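Local structure of acetyltransferase (Brucella abortus str. 2308 A, 4ZBG) at residues E21-T26 / I43-R48; K81-L86 / C152-P157; H10-K13 / Q17-A20. The protein binds acetyl coenzyme A and, as a member of the GNAT family, probably transfers the acetyl group to an amine of an acceptor substrate. One frame throughout, in Å; residues are numbered along the deposited sequence. Where two conformers were deposited one is given.

Contact 1: residues E21-T26 / I43-R48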
ATOM      1  N   GLU A  21      -4.649 -14.702  -5.331  1.00  8.80           N
ATOM      2  CA  GLU A  21      -5.792 -14.108  -4.659  1.00  9.48           C
ATOM      3  C   GLU A  21      -5.621 -12.609  -4.393  1.00  8.05           C
ATOM      4  O   GLU A  21      -6.574 -11.834  -4.515  1.00  8.52           O
ATOM      5  CB  GLU A  21      -6.086 -14.839  -3.364  1.00 12.24           C
ATOM      6  CG  GLU A  21      -7.401 -14.430  -2.797  1.00 15.39           C
ATOM      7  CD  GLU A  21      -7.934 -15.406  -1.787  1.00 18.07           C
ATOM      8  OE1 GLU A  21      -7.352 -16.498  -1.618  1.00 22.19           O
ATOM      9  OE2 GLU A  21      -8.954 -15.085  -1.173  1.00 16.68           O
ATOM     10  N   ILE A  22      -4.413 -12.198  -4.022  1.00  6.70           N
ATOM     11  CA  ILE A  22      -4.127 -10.777  -3.854  1.00  6.96           C
ATOM     12  C   ILE A  22      -4.441 -10.044  -5.154  1.00  6.23           C
ATOM     13  O   ILE A  22      -5.049  -8.972  -5.148  1.00  6.43           O
ATOM     14  CB  ILE A  22      -2.662 -10.551  -3.428  1.00  6.93           C
ATOM     15  CG1 ILE A  22      -2.458 -10.959  -1.967  1.00  7.55           C
ATOM     16  CG2 ILE A  22      -2.239  -9.099  -3.669  1.00  7.42           C
ATOM     17  CD1 ILE A  22      -1.007 -11.033  -1.555  1.00  8.13           C
ATOM     18  N   ARG A  23      -4.017 -10.614  -6.276  1.00  6.32           N
ATOM     19  CA  ARG A  23      -4.241  -9.946  -7.546  1.00  6.77           C
ATOM     20  C   ARG A  23      -5.722  -9.914  -7.908  1.00  6.69           C
ATOM     21  O   ARG A  23      -6.218  -8.926  -8.428  1.00  7.19           O
ATOM     22  CB  ARG A  23      -3.409 -10.582  -8.657  1.00  7.48           C
ATOM     23  CG  ARG A  23      -3.582  -9.888  -9.993  1.00  7.31           C
ATOM     24  CD  ARG A  23      -2.375 -10.102 -10.857  1.00  7.75           C
ATOM     25  NE  ARG A  23      -2.560  -9.526 -12.182  1.00  7.54           N
ATOM     26  CZ  ARG A  23      -1.588  -9.384 -13.070  1.00  7.17           C
ATOM     27  NH1 ARG A  23      -0.338  -9.719 -12.762  1.00  7.82           N
ATOM     28  NH2 ARG A  23      -1.868  -8.878 -14.260  1.00  8.60           N
ATOM     29  N   GLN A  24      -6.440 -10.978  -7.573  1.00  7.40           N
ATOM     30  CA  GLN A  24      -7.883 -11.013  -7.802  1.00  8.69           C
ATOM     31  C   GLN A  24      -8.610  -9.922  -7.009  1.00  7.99           C
ATOM     32  O   GLN A  24      -9.486  -9.234  -7.531  1.00  7.67           O
ATOM     33  CB  GLN A  24      -8.430 -12.387  -7.428  1.00 12.48           C
ATOM     34  CG  GLN A  24      -9.928 -12.546  -7.600  1.00 19.01           C
ATOM     35  CD  GLN A  24     -10.453 -13.841  -6.995  1.00 25.13           C
ATOM     36  OE1 GLN A  24      -9.682 -14.724  -6.609  1.00 28.07           O
ATOM     37  NE2 GLN A  24     -11.773 -13.953  -6.899  1.00 27.87           N
ATOM     38  N   VAL A  25      -8.243  -9.762  -5.745  1.00  7.18           N
ATOM     39  CA  VAL A  25      -8.850  -8.728  -4.918  1.00  7.67           C
ATOM     40  C   VAL A  25      -8.517  -7.330  -5.453  1.00  6.50           C
ATOM     41  O   VAL A  25      -9.388  -6.460  -5.556  1.00  6.82           O
ATOM     42  CB  VAL A  25      -8.422  -8.893  -3.452  1.00  9.43           C
ATOM     43  CG1 VAL A  25      -8.870  -7.701  -2.637  1.00 10.49           C
ATOM     44  CG2 VAL A  25      -9.003 -10.190  -2.883  1.00 10.81           C
ATOM     45  N   THR A  26      -7.252  -7.126  -5.794  1.00  6.31           N
ATOM     46  CA  THR A  26      -6.798  -5.852  -6.316  1.00  5.97           C
ATOM     47  C   THR A  26      -7.576  -5.515  -7.585  1.00  5.96           C
ATOM     48  O   THR A  26      -8.097  -4.406  -7.745  1.00  6.59           O
ATOM     49  CB  THR A  26      -5.292  -5.908  -6.636  1.00  6.55           C
ATOM     50  OG1 THR A  26      -4.569  -6.198  -5.439  1.00  7.08           O
ATOM     51  CG2 THR A  26      -4.793  -4.604  -7.197  1.00  7.73           C
ATOM     52  N   ILE A  43       1.144  -4.255 -11.204  1.00  6.58           N
ATOM     53  CA  ILE A  43       2.144  -3.505 -10.462  1.00  6.77           C
ATOM     54  C   ILE A  43       2.589  -4.266  -9.226  1.00  6.25           C
ATOM     55  O   ILE A  43       3.780  -4.384  -8.955  1.00  6.21           O
ATOM     56  CB  ILE A  43       1.636  -2.090 -10.118  1.00  7.45           C
ATOM     57  CG1 ILE A  43       1.526  -1.248 -11.395  1.00  8.30           C
ATOM     58  CG2 ILE A  43       2.545  -1.420  -9.078  1.00  8.09           C
ATOM     59  CD1 ILE A  43       0.751   0.030 -11.209  1.00  9.76           C
ATOM     60  N   VAL A  44       1.633  -4.784  -8.461  1.00  6.14           N
ATOM     61  CA  VAL A  44       1.990  -5.558  -7.283  1.00  6.83           C
ATOM     62  C   VAL A  44       2.896  -6.723  -7.680  1.00  6.33           C
ATOM     63  O   VAL A  44       3.920  -6.976  -7.038  1.00  6.57           O
ATOM     64  CB  VAL A  44       0.737  -6.035  -6.515  1.00  7.16           C
ATOM     65  CG1 VAL A  44       1.122  -7.027  -5.429  1.00  7.76           C
ATOM     66  CG2 VAL A  44      -0.009  -4.852  -5.911  1.00  7.57           C
ATOM     67  N   ASP A  45       2.519  -7.439  -8.739  1.00  6.62           N
ATOM     68  CA  ASP A  45       3.303  -8.597  -9.152  1.00  6.88           C
ATOM     69  C   ASP A  45       4.692  -8.200  -9.656  1.00  7.18           C
ATOM     70  O   ASP A  45       5.668  -8.911  -9.412  1.00  8.49           O
ATOM     71  CB  ASP A  45       2.554  -9.427 -10.200  1.00  7.26           C
ATOM     72  CG  ASP A  45       1.392 -10.220  -9.599  1.00  7.21           C
ATOM     73  OD1 ASP A  45       1.126 -10.095  -8.381  1.00  8.09           O
ATOM     74  OD2 ASP A  45       0.733 -10.958 -10.361  1.00  8.09           O
ATOM     75  N   ALA A  46       4.784  -7.055 -10.324  1.00  7.61           N
ATOM     76  CA  ALA A  46       6.066  -6.557 -10.812  1.00  8.43           C
ATOM     77  C   ALA A  46       6.968  -6.102  -9.662  1.00  8.60           C
ATOM     78  O   ALA A  46       8.171  -6.345  -9.691  1.00  9.44           O
ATOM     79  CB  ALA A  46       5.854  -5.437 -11.819  1.00  9.33           C
ATOM     80  N   LEU A  47       6.394  -5.443  -8.654  1.00  8.04           N
ATOM     81  CA  LEU A  47       7.147  -5.106  -7.442  1.00  7.84           C
ATOM     82  C   LEU A  47       7.709  -6.363  -6.796  1.00  8.18           C
ATOM     83  O   LEU A  47       8.881  -6.415  -6.432  1.00  8.81           O
ATOM     84  CB  LEU A  47       6.276  -4.348  -6.444  1.00  8.00           C
ATOM     85  CG  LEU A  47       5.879  -2.919  -6.802  1.00  7.68           C
ATOM     86  CD1 LEU A  47       4.845  -2.452  -5.811  1.00  7.67           C
ATOM     87  CD2 LEU A  47       7.087  -1.990  -6.804  1.00  8.90           C
ATOM     88  N   ARG A  48       6.872  -7.387  -6.655  1.00  8.35           N
ATOM     89  CA  ARG A  48       7.317  -8.632  -6.049  1.00  8.75           C
ATOM     90  C   ARG A  48       8.458  -9.260  -6.862  1.00 10.21           C
ATOM     91  O   ARG A  48       9.475  -9.683  -6.308  1.00 11.26           O
ATOM     92  CB  ARG A  48       6.147  -9.604  -5.922  1.00  9.37           C
ATOM     93  CG  ARG A  48       6.452 -10.793  -5.035  1.00 11.00           C
ATOM     94  CD  ARG A  48       5.316 -11.808  -5.028  1.00 10.73           C
ATOM     95  NE  ARG A  48       4.112 -11.289  -4.378  1.00  9.52           N
ATOM     96  CZ  ARG A  48       3.008 -10.933  -5.023  1.00  8.49           C
ATOM     97  NH1 ARG A  48       2.929 -11.049  -6.345  1.00  9.48           N
ATOM     98  NH2 ARG A  48       1.973 -10.472  -4.342  1.00  8.31           N
TER

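Contact 2: residues K81-L86 / C152-P157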
ATOM      1  N   LYS A  81      16.452   7.152   0.925  1.00 11.71           N
ATOM      2  CA  LYS A  81      16.469   7.924   2.159  1.00 11.96           C
ATOM      3  C   LYS A  81      15.489   7.377   3.195  1.00 11.52           C
ATOM      4  O   LYS A  81      15.111   8.077   4.125  1.00 11.55           O
ATOM      5  CB  LYS A  81      16.149   9.390   1.853  1.00 12.27           C
ATOM      6  CG  LYS A  81      17.044  10.000   0.778  1.00 12.43           C
ATOM      7  CD  LYS A  81      16.798  11.498   0.592  1.00 13.29           C
ATOM      8  CE  LYS A  81      17.294  12.324   1.771  1.00 13.42           C
ATOM      9  NZ  LYS A  81      18.751  12.159   2.051  1.00 13.47           N
ATOM     10  N   GLY A  82      15.071   6.127   3.029  1.00 11.11           N
ATOM     11  CA  GLY A  82      14.187   5.507   4.000  1.00 11.37           C
ATOM     12  C   GLY A  82      12.727   5.883   3.837  1.00 10.63           C
ATOM     13  O   GLY A  82      11.937   5.726   4.766  1.00 10.96           O
ATOM     14  N   TRP A  83      12.369   6.362   2.650  1.00  9.56           N
ATOM     15  CA  TRP A  83      10.993   6.732   2.344  1.00  9.18           C
ATOM     16  C   TRP A  83      10.332   5.704   1.436  1.00  8.17           C
ATOM     17  O   TRP A  83      10.980   5.116   0.554  1.00  9.12           O
ATOM     18  CB  TRP A  83      10.930   8.136   1.730  1.00 10.29           C
ATOM     19  CG  TRP A  83      11.040   9.194   2.783  1.00 10.32           C
ATOM     20  CD1 TRP A  83      12.167   9.578   3.460  1.00 11.09           C
ATOM     21  CD2 TRP A  83       9.966   9.971   3.321  1.00 10.66           C
ATOM     22  NE1 TRP A  83      11.852  10.548   4.384  1.00 11.74           N
ATOM     23  CE2 TRP A  83      10.508  10.804   4.318  1.00 11.25           C
ATOM     24  CE3 TRP A  83       8.589  10.030   3.066  1.00 11.67           C
ATOM     25  CZ2 TRP A  83       9.727  11.696   5.050  1.00 11.70           C
ATOM     26  CZ3 TRP A  83       7.815  10.916   3.791  1.00 11.95           C
ATOM     27  CH2 TRP A  83       8.388  11.741   4.770  1.00 12.53           C
ATOM     28  N   TYR A  84       9.036   5.496   1.661  1.00  8.39           N
ATOM     29  CA  TYR A  84       8.268   4.476   0.968  1.00  7.18           C
ATOM     30  C   TYR A  84       7.011   5.093   0.392  1.00  7.77           C
ATOM     31  O   TYR A  84       6.565   6.149   0.835  1.00 10.56           O
ATOM     32  CB  TYR A  84       7.950   3.318   1.932  1.00  8.54           C
ATOM     33  CG  TYR A  84       9.223   2.641   2.390  1.00  9.18           C
ATOM     34  CD1 TYR A  84       9.938   3.127   3.485  1.00 10.87           C
ATOM     35  CD2 TYR A  84       9.754   1.559   1.689  1.00 10.34           C
ATOM     36  CE1 TYR A  84      11.127   2.541   3.878  1.00 12.03           C
ATOM     37  CE2 TYR A  84      10.941   0.970   2.074  1.00 12.38           C
ATOM     38  CZ  TYR A  84      11.620   1.462   3.172  1.00 13.33           C
ATOM     39  OH  TYR A  84      12.806   0.879   3.567  1.00 15.14           O
ATOM     40  N   GLY A  85       6.454   4.436  -0.611  1.00  6.70           N
ATOM     41  CA  GLY A  85       5.168   4.815  -1.155  1.00  7.43           C
ATOM     42  C   GLY A  85       4.140   3.776  -0.782  1.00  6.44           C
ATOM     43  O   GLY A  85       4.412   2.571  -0.815  1.00  7.01           O
ATOM     44  N   LEU A  86       2.962   4.249  -0.399  1.00  5.73           N
ATOM     45  CA  LEU A  86       1.843   3.384  -0.068  1.00  5.96           C
ATOM     46  C   LEU A  86       0.981   3.224  -1.311  1.00  5.93           C
ATOM     47  O   LEU A  86       0.497   4.214  -1.862  1.00  6.71           O
ATOM     48  CB  LEU A  86       1.017   4.013   1.062  1.00  7.34           C
ATOM     49  CG  LEU A  86      -0.136   3.200   1.661  1.00  7.88           C
ATOM     50  CD1 LEU A  86      -0.511   3.827   2.990  1.00  8.84           C
ATOM     51  CD2 LEU A  86      -1.369   3.109   0.750  1.00  8.88           C
ATOM     52  N   CYS A 152       2.070  13.201   2.653  1.00 13.29           N
ATOM     53  CA  CYS A 152       3.288  12.760   3.321  0.65 13.91           C
ATOM     54  C   CYS A 152       3.091  12.531   4.800  1.00 13.08           C
ATOM     55  O   CYS A 152       2.405  13.292   5.478  1.00 13.47           O
ATOM     56  CB  CYS A 152       4.397  13.799   3.164  0.65 16.27           C
ATOM     57  SG  CYS A 152       4.927  14.117   1.488  0.65 17.02           S
ATOM     58  N   LEU A 153       3.709  11.462   5.289  1.00 12.89           N
ATOM     59  CA  LEU A 153       3.743  11.148   6.709  1.00 12.52           C
ATOM     60  C   LEU A 153       5.199  10.903   7.092  1.00 13.04           C
ATOM     61  O   LEU A 153       5.803   9.916   6.665  1.00 13.26           O
ATOM     62  CB  LEU A 153       2.895   9.909   7.018  1.00 12.66           C
ATOM     63  CG  LEU A 153       3.023   9.329   8.430  1.00 12.46           C
ATOM     64  CD1 LEU A 153       2.622  10.346   9.493  1.00 13.42           C
ATOM     65  CD2 LEU A 153       2.184   8.070   8.575  1.00 13.00           C
ATOM     66  N   ALA A 154       5.766  11.814   7.877  1.00 13.95           N
ATOM     67  CA  ALA A 154       7.156  11.694   8.292  1.00 15.28           C
ATOM     68  C   ALA A 154       7.222  10.981   9.630  1.00 16.21           C
ATOM     69  O   ALA A 154       6.451  11.290  10.540  1.00 18.22           O
ATOM     70  CB  ALA A 154       7.795  13.074   8.406  1.00 15.89           C
ATOM     71  N   PHE A 155       8.136  10.026   9.759  1.00 17.18           N
ATOM     72  CA  PHE A 155       8.317   9.326  11.030  1.00 20.63           C
ATOM     73  C   PHE A 155       9.343  10.022  11.919  1.00 25.27           C
ATOM     74  O   PHE A 155       9.382   9.802  13.127  1.00 27.74           O
ATOM     75  CB  PHE A 155       8.684   7.862  10.789  1.00 19.57           C
ATOM     76  CG  PHE A 155       7.618   7.091  10.064  1.00 18.06           C
ATOM     77  CD1 PHE A 155       6.278   7.322  10.329  1.00 18.22           C
ATOM     78  CD2 PHE A 155       7.952   6.150   9.103  1.00 17.54           C
ATOM     79  CE1 PHE A 155       5.288   6.617   9.661  1.00 17.82           C
ATOM     80  CE2 PHE A 155       6.969   5.441   8.432  1.00 17.60           C
ATOM     81  CZ  PHE A 155       5.636   5.675   8.714  1.00 17.56           C
ATOM     82  N   GLY A 156      10.162  10.866  11.302  1.00 25.64           N
ATOM     83  CA  GLY A 156      11.091  11.730  12.004  1.00 26.48           C
ATOM     84  C   GLY A 156      11.040  13.116  11.388  1.00 26.65           C
ATOM     85  O   GLY A 156       9.978  13.740  11.354  1.00 26.15           O
ATOM     86  N   PRO A 157      12.182  13.602  10.878  1.00 27.85           N
ATOM     87  CA  PRO A 157      12.215  14.899  10.192  1.00 27.91           C
ATOM     88  C   PRO A 157      11.307  14.924   8.967  1.00 27.65           C
ATOM     89  O   PRO A 157      10.990  13.870   8.403  1.00 26.38           O
ATOM     90  CB  PRO A 157      13.679  15.028   9.760  1.00 28.72           C
ATOM     91  CG  PRO A 157      14.432  14.162  10.705  1.00 29.09           C
ATOM     92  CD  PRO A 157      13.523  13.007  10.999  1.00 28.67           C
TER

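Contact 3: residues H10-K13 / Q17-A20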
ATOM      1  N   HIS A  10      -8.096 -11.233  10.431  1.00 15.38           N
ATOM      2  CA  HIS A  10      -6.771 -10.939  10.942  1.00 15.69           C
ATOM      3  C   HIS A  10      -5.880 -10.447   9.815  1.00 13.45           C
ATOM      4  O   HIS A  10      -6.107 -10.741   8.642  1.00 14.14           O
ATOM      5  CB  HIS A  10      -6.168 -12.137  11.680  1.00 20.16           C
ATOM      6  CG  HIS A  10      -5.535 -13.154  10.786  1.00 24.23           C
ATOM      7  ND1 HIS A  10      -4.189 -13.447  10.834  1.00 25.79           N
ATOM      8  CD2 HIS A  10      -6.059 -13.945   9.822  1.00 26.63           C
ATOM      9  CE1 HIS A  10      -3.911 -14.373   9.934  1.00 27.14           C
ATOM     10  NE2 HIS A  10      -5.028 -14.693   9.307  1.00 27.44           N
ATOM     11  N   ILE A  11      -4.888  -9.653  10.185  1.00 11.84           N
ATOM     12  CA  ILE A  11      -3.940  -9.096   9.241  1.00 10.77           C
ATOM     13  C   ILE A  11      -2.623  -9.835   9.362  1.00 10.76           C
ATOM     14  O   ILE A  11      -2.167 -10.114  10.462  1.00 12.35           O
ATOM     15  CB  ILE A  11      -3.782  -7.588   9.476  1.00 11.70           C
ATOM     16  CG1 ILE A  11      -5.093  -6.885   9.135  1.00 13.48           C
ATOM     17  CG2 ILE A  11      -2.649  -7.028   8.633  1.00 11.13           C
ATOM     18  CD1 ILE A  11      -5.143  -5.442   9.570  1.00 14.51           C
ATOM     19  N   ARG A  12      -2.018 -10.170   8.230  1.00  9.43           N
ATOM     20  CA  ARG A  12      -0.719 -10.825   8.246  1.00 10.43           C
ATOM     21  C   ARG A  12       0.054 -10.460   6.991  1.00  9.51           C
ATOM     22  O   ARG A  12      -0.514  -9.945   6.016  1.00  9.66           O
ATOM     23  CB  ARG A  12      -0.879 -12.346   8.315  1.00 11.19           C
ATOM     24  CG  ARG A  12      -1.651 -12.937   7.143  1.00 11.82           C
ATOM     25  CD  ARG A  12      -1.494 -14.447   7.072  1.00 13.40           C
ATOM     26  NE  ARG A  12      -2.323 -15.033   6.022  1.00 13.60           N
ATOM     27  CZ  ARG A  12      -1.967 -15.123   4.744  1.00 12.77           C
ATOM     28  NH1 ARG A  12      -0.794 -14.649   4.343  1.00 12.47           N
ATOM     29  NH2 ARG A  12      -2.786 -15.680   3.862  1.00 13.43           N
ATOM     30  N   LYS A  13       1.353 -10.720   7.014  1.00 10.23           N
ATOM     31  CA  LYS A  13       2.180 -10.569   5.824  0.58 10.16           C
ATOM     32  C   LYS A  13       1.783 -11.601   4.784  1.00  9.86           C
ATOM     33  O   LYS A  13       1.392 -12.724   5.120  1.00 10.38           O
ATOM     34  CB  LYS A  13       3.661 -10.746   6.152  0.58 11.52           C
ATOM     35  CG  LYS A  13       4.306  -9.562   6.841  0.58 12.42           C
ATOM     36  CD  LYS A  13       5.803  -9.789   7.001  0.58 13.14           C
ATOM     37  CE  LYS A  13       6.418  -8.802   7.973  0.58 13.94           C
ATOM     38  NZ  LYS A  13       7.821  -9.167   8.302  0.58 13.84           N
ATOM     39  N   GLN A  17       2.029 -18.133  -1.643  1.00 12.80           N
ATOM     40  CA  GLN A  17       0.794 -18.805  -2.013  1.00 12.12           C
ATOM     41  C   GLN A  17      -0.381 -17.837  -2.193  1.00 11.77           C
ATOM     42  O   GLN A  17      -1.396 -18.207  -2.778  1.00 12.25           O
ATOM     43  CB  GLN A  17       0.455 -19.889  -0.980  1.00 12.68           C
ATOM     44  CG  GLN A  17       1.446 -21.072  -0.955  1.00 13.35           C
ATOM     45  CD  GLN A  17       2.765 -20.773  -0.237  1.00 13.49           C
ATOM     46  OE1 GLN A  17       2.918 -19.735   0.411  1.00 15.18           O
ATOM     47  NE2 GLN A  17       3.727 -21.690  -0.355  1.00 12.25           N
ATOM     48  N   ASP A  18      -0.247 -16.609  -1.694  1.00 10.65           N
ATOM     49  CA  ASP A  18      -1.340 -15.630  -1.750  1.00 10.23           C
ATOM     50  C   ASP A  18      -1.415 -14.842  -3.056  1.00  9.51           C
ATOM     51  O   ASP A  18      -2.351 -14.066  -3.241  1.00  9.29           O
ATOM     52  CB  ASP A  18      -1.195 -14.562  -0.655  1.00 10.03           C
ATOM     53  CG  ASP A  18      -1.277 -15.111   0.753  1.00 10.67           C
ATOM     54  OD1 ASP A  18      -2.056 -16.046   1.012  1.00 12.10           O
ATOM     55  OD2 ASP A  18      -0.571 -14.566   1.622  1.00 12.09           O
ATOM     56  N   ALA A  19      -0.416 -14.985  -3.926  1.00  9.36           N
ATOM     57  CA  ALA A  19      -0.237 -14.038  -5.027  1.00  9.97           C
ATOM     58  C   ALA A  19      -1.458 -13.931  -5.941  1.00  8.95           C
ATOM     59  O   ALA A  19      -1.870 -12.830  -6.316  1.00  8.58           O
ATOM     60  CB  ALA A  19       1.017 -14.378  -5.834  1.00 11.31           C
ATOM     61  N   ALA A  20      -2.045 -15.065  -6.300  1.00  8.52           N
ATOM     62  CA  ALA A  20      -3.175 -15.051  -7.219  1.00  9.89           C
ATOM     63  C   ALA A  20      -4.364 -14.363  -6.580  1.00  8.56           C
ATOM     64  O   ALA A  20      -5.012 -13.530  -7.196  1.00  8.81           O
ATOM     65  CB  ALA A  20      -3.539 -16.466  -7.657  1.00 11.63           C
TER

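Contact 1: residues E21-T26 / I43-R48
Arg23 and Asp45 form the salt bridge that joins helix 19-30 to helix 40-49. Arg23 NH1 donates to Asp45 OD2 at 2.9 Å, with an N-H...O angle of 164°. The oxygen lies in the guanidinium plane, at its edge. At the carboxylate, the donor comes from above the plane, and the two flat groups are turned 58° apart. The side chains cross at about a right angle. Arg23 has CG anti to the backbone N and runs extended to NE, which brings Arg23 CD to 3.3 Å from Asp45 OD2 as well.

The other carboxylate oxygen is used within helix 40-49. Arg48 NH1 donates to Asp45 OD1 at 2.9 Å, also from above the carboxylate plane. The Arg48 chain bends at chi3 to fold back one turn. Its NE pairs with Glu14, and the NE of Arg23 pairs with Glu27.

Beside this network the packing is sparse. Ile22 CD1 meets Arg48 NH2 obliquely at 4.1 Å. Ile22 CG2 touches Val44 CG1 at 4.3 Å. Thr26 OG1 turns back to its own helix and bonds Ile22 O, which also accepts from Thr26 N on the opposite face of the carbonyl.

The short segments are closer to antiparallel than to crossed, at 146°, and their axes stay 10.5 Å apart. At that spacing the long Arg23 side chain, meeting Asp45, does much of the bridging. Asp45 is gripped by one arginine on each oxygen, which fixes the rotation of its carboxylate.

Contact 2: residues K81-L86 / C152-P157
Trp83 swings its CG beside the backbone N, anti to the carbonyl carbon (chi1 -79°), and chi2 of 75° then turns the indole so that its six-membered ring reaches Ala154. The CB bond itself does not aim at segment 152-157.

Trp83 CH2 lies 3.7 Å from Ala154 CA and 3.9 Å from Ala154 CB. Trp83 CZ3 sits 3.6 Å from Leu153 O. Both the CA and this carbonyl oxygen approach the ring obliquely. Pro157 O stands at the indole edge, near the ring plane, 4.2 Å from Trp83 CZ2. No hydrogen bond crosses between the segments. The contact is van der Waals packing of a buried indole.

Strands 83-91 and 151-154 are not paired with each other. Strand 119-122 lies between them, parallel to the first and antiparallel to the second, and the indole spans it, touching Val121. That parallel pair is the central one of the GNAT sheet, where the strands splay apart at the cofactor site. Leu86, further along strand 83-91, touches the bound acetyl coenzyme A. The indole also packs on Val74 and Ile76 of strand 64-76 and on Met159. Leu153 points away and packs on Leu109 of helix 100-114.

Contact 3: residues H10-K13 / Q17-A20
Arg12 reaches from strand 10-13 to Asp18, in the segment that leads into helix 19-30. From CB, its CG stands between the backbone N and the carbonyl carbon. The chain then runs extended from CG to NE. NE turns to Glu60 of the neighbouring strand 55-61, with which it forms a salt bridge. Arg12 CZ faces the carboxylate of Asp18, 3.5 Å from Asp18 OD2.

The two terminal nitrogens take hold of Asp18 end-on, one to each oxygen. Arg12 NH1 donates to Asp18 OD2 at 2.7 Å and uses the syn lone pair of that oxygen. Arg12 NH2 donates to Asp18 OD1 at 3.0 Å, almost straight at 175°. That donor is on the syn side too, but somewhat out of the carboxylate plane. Both oxygens lie close to the guanidinium plane. The two flat groups are still twisted by 32°, so the fork is not quite coplanar.

NH1 has a second acceptor. Arg12 NH1 bonds Lys13 O at 3.0 Å, with a more bent N-H...O angle of 141°. The tip is thereby tied to its own strand as well as to Asp18. Asp18 OD2 also accepts from the backbone N of Arg15, within the turn. Asp18 is buried, and these bonds should favour its charged state.

This is a bidentate, end-on arginine-aspartate salt bridge closing a short strand-to-helix connection. It ties the first strand of the GNAT sheet, which pairs antiparallel with strand 55-61, to the region where the first helix begins.

How the contacts relate
Contacts 1 and 3 share helix 19-30 and lie next to each other, with centres 11 Å apart. Contact 3 links the first strand to the start of this helix region, and contact 1 joins its next turns to helix 40-49. They touch where Arg48 NH1 packs at 3.9 Å from Ala19 CB. Contact 2 lies on the opposite side of the chain's centre, about 23 Å from contact 1 and 24 Å from contact 3, centre to centre. Contacts 2 and 3 reach the same mixed sheet. Acetyl coenzyme A touches Leu86 in segment 81-86. The side chain of Val44 in contact 1 is about 9 Å from the bound acetyl coenzyme A, and that of Leu153 in contact 2 about 12 Å.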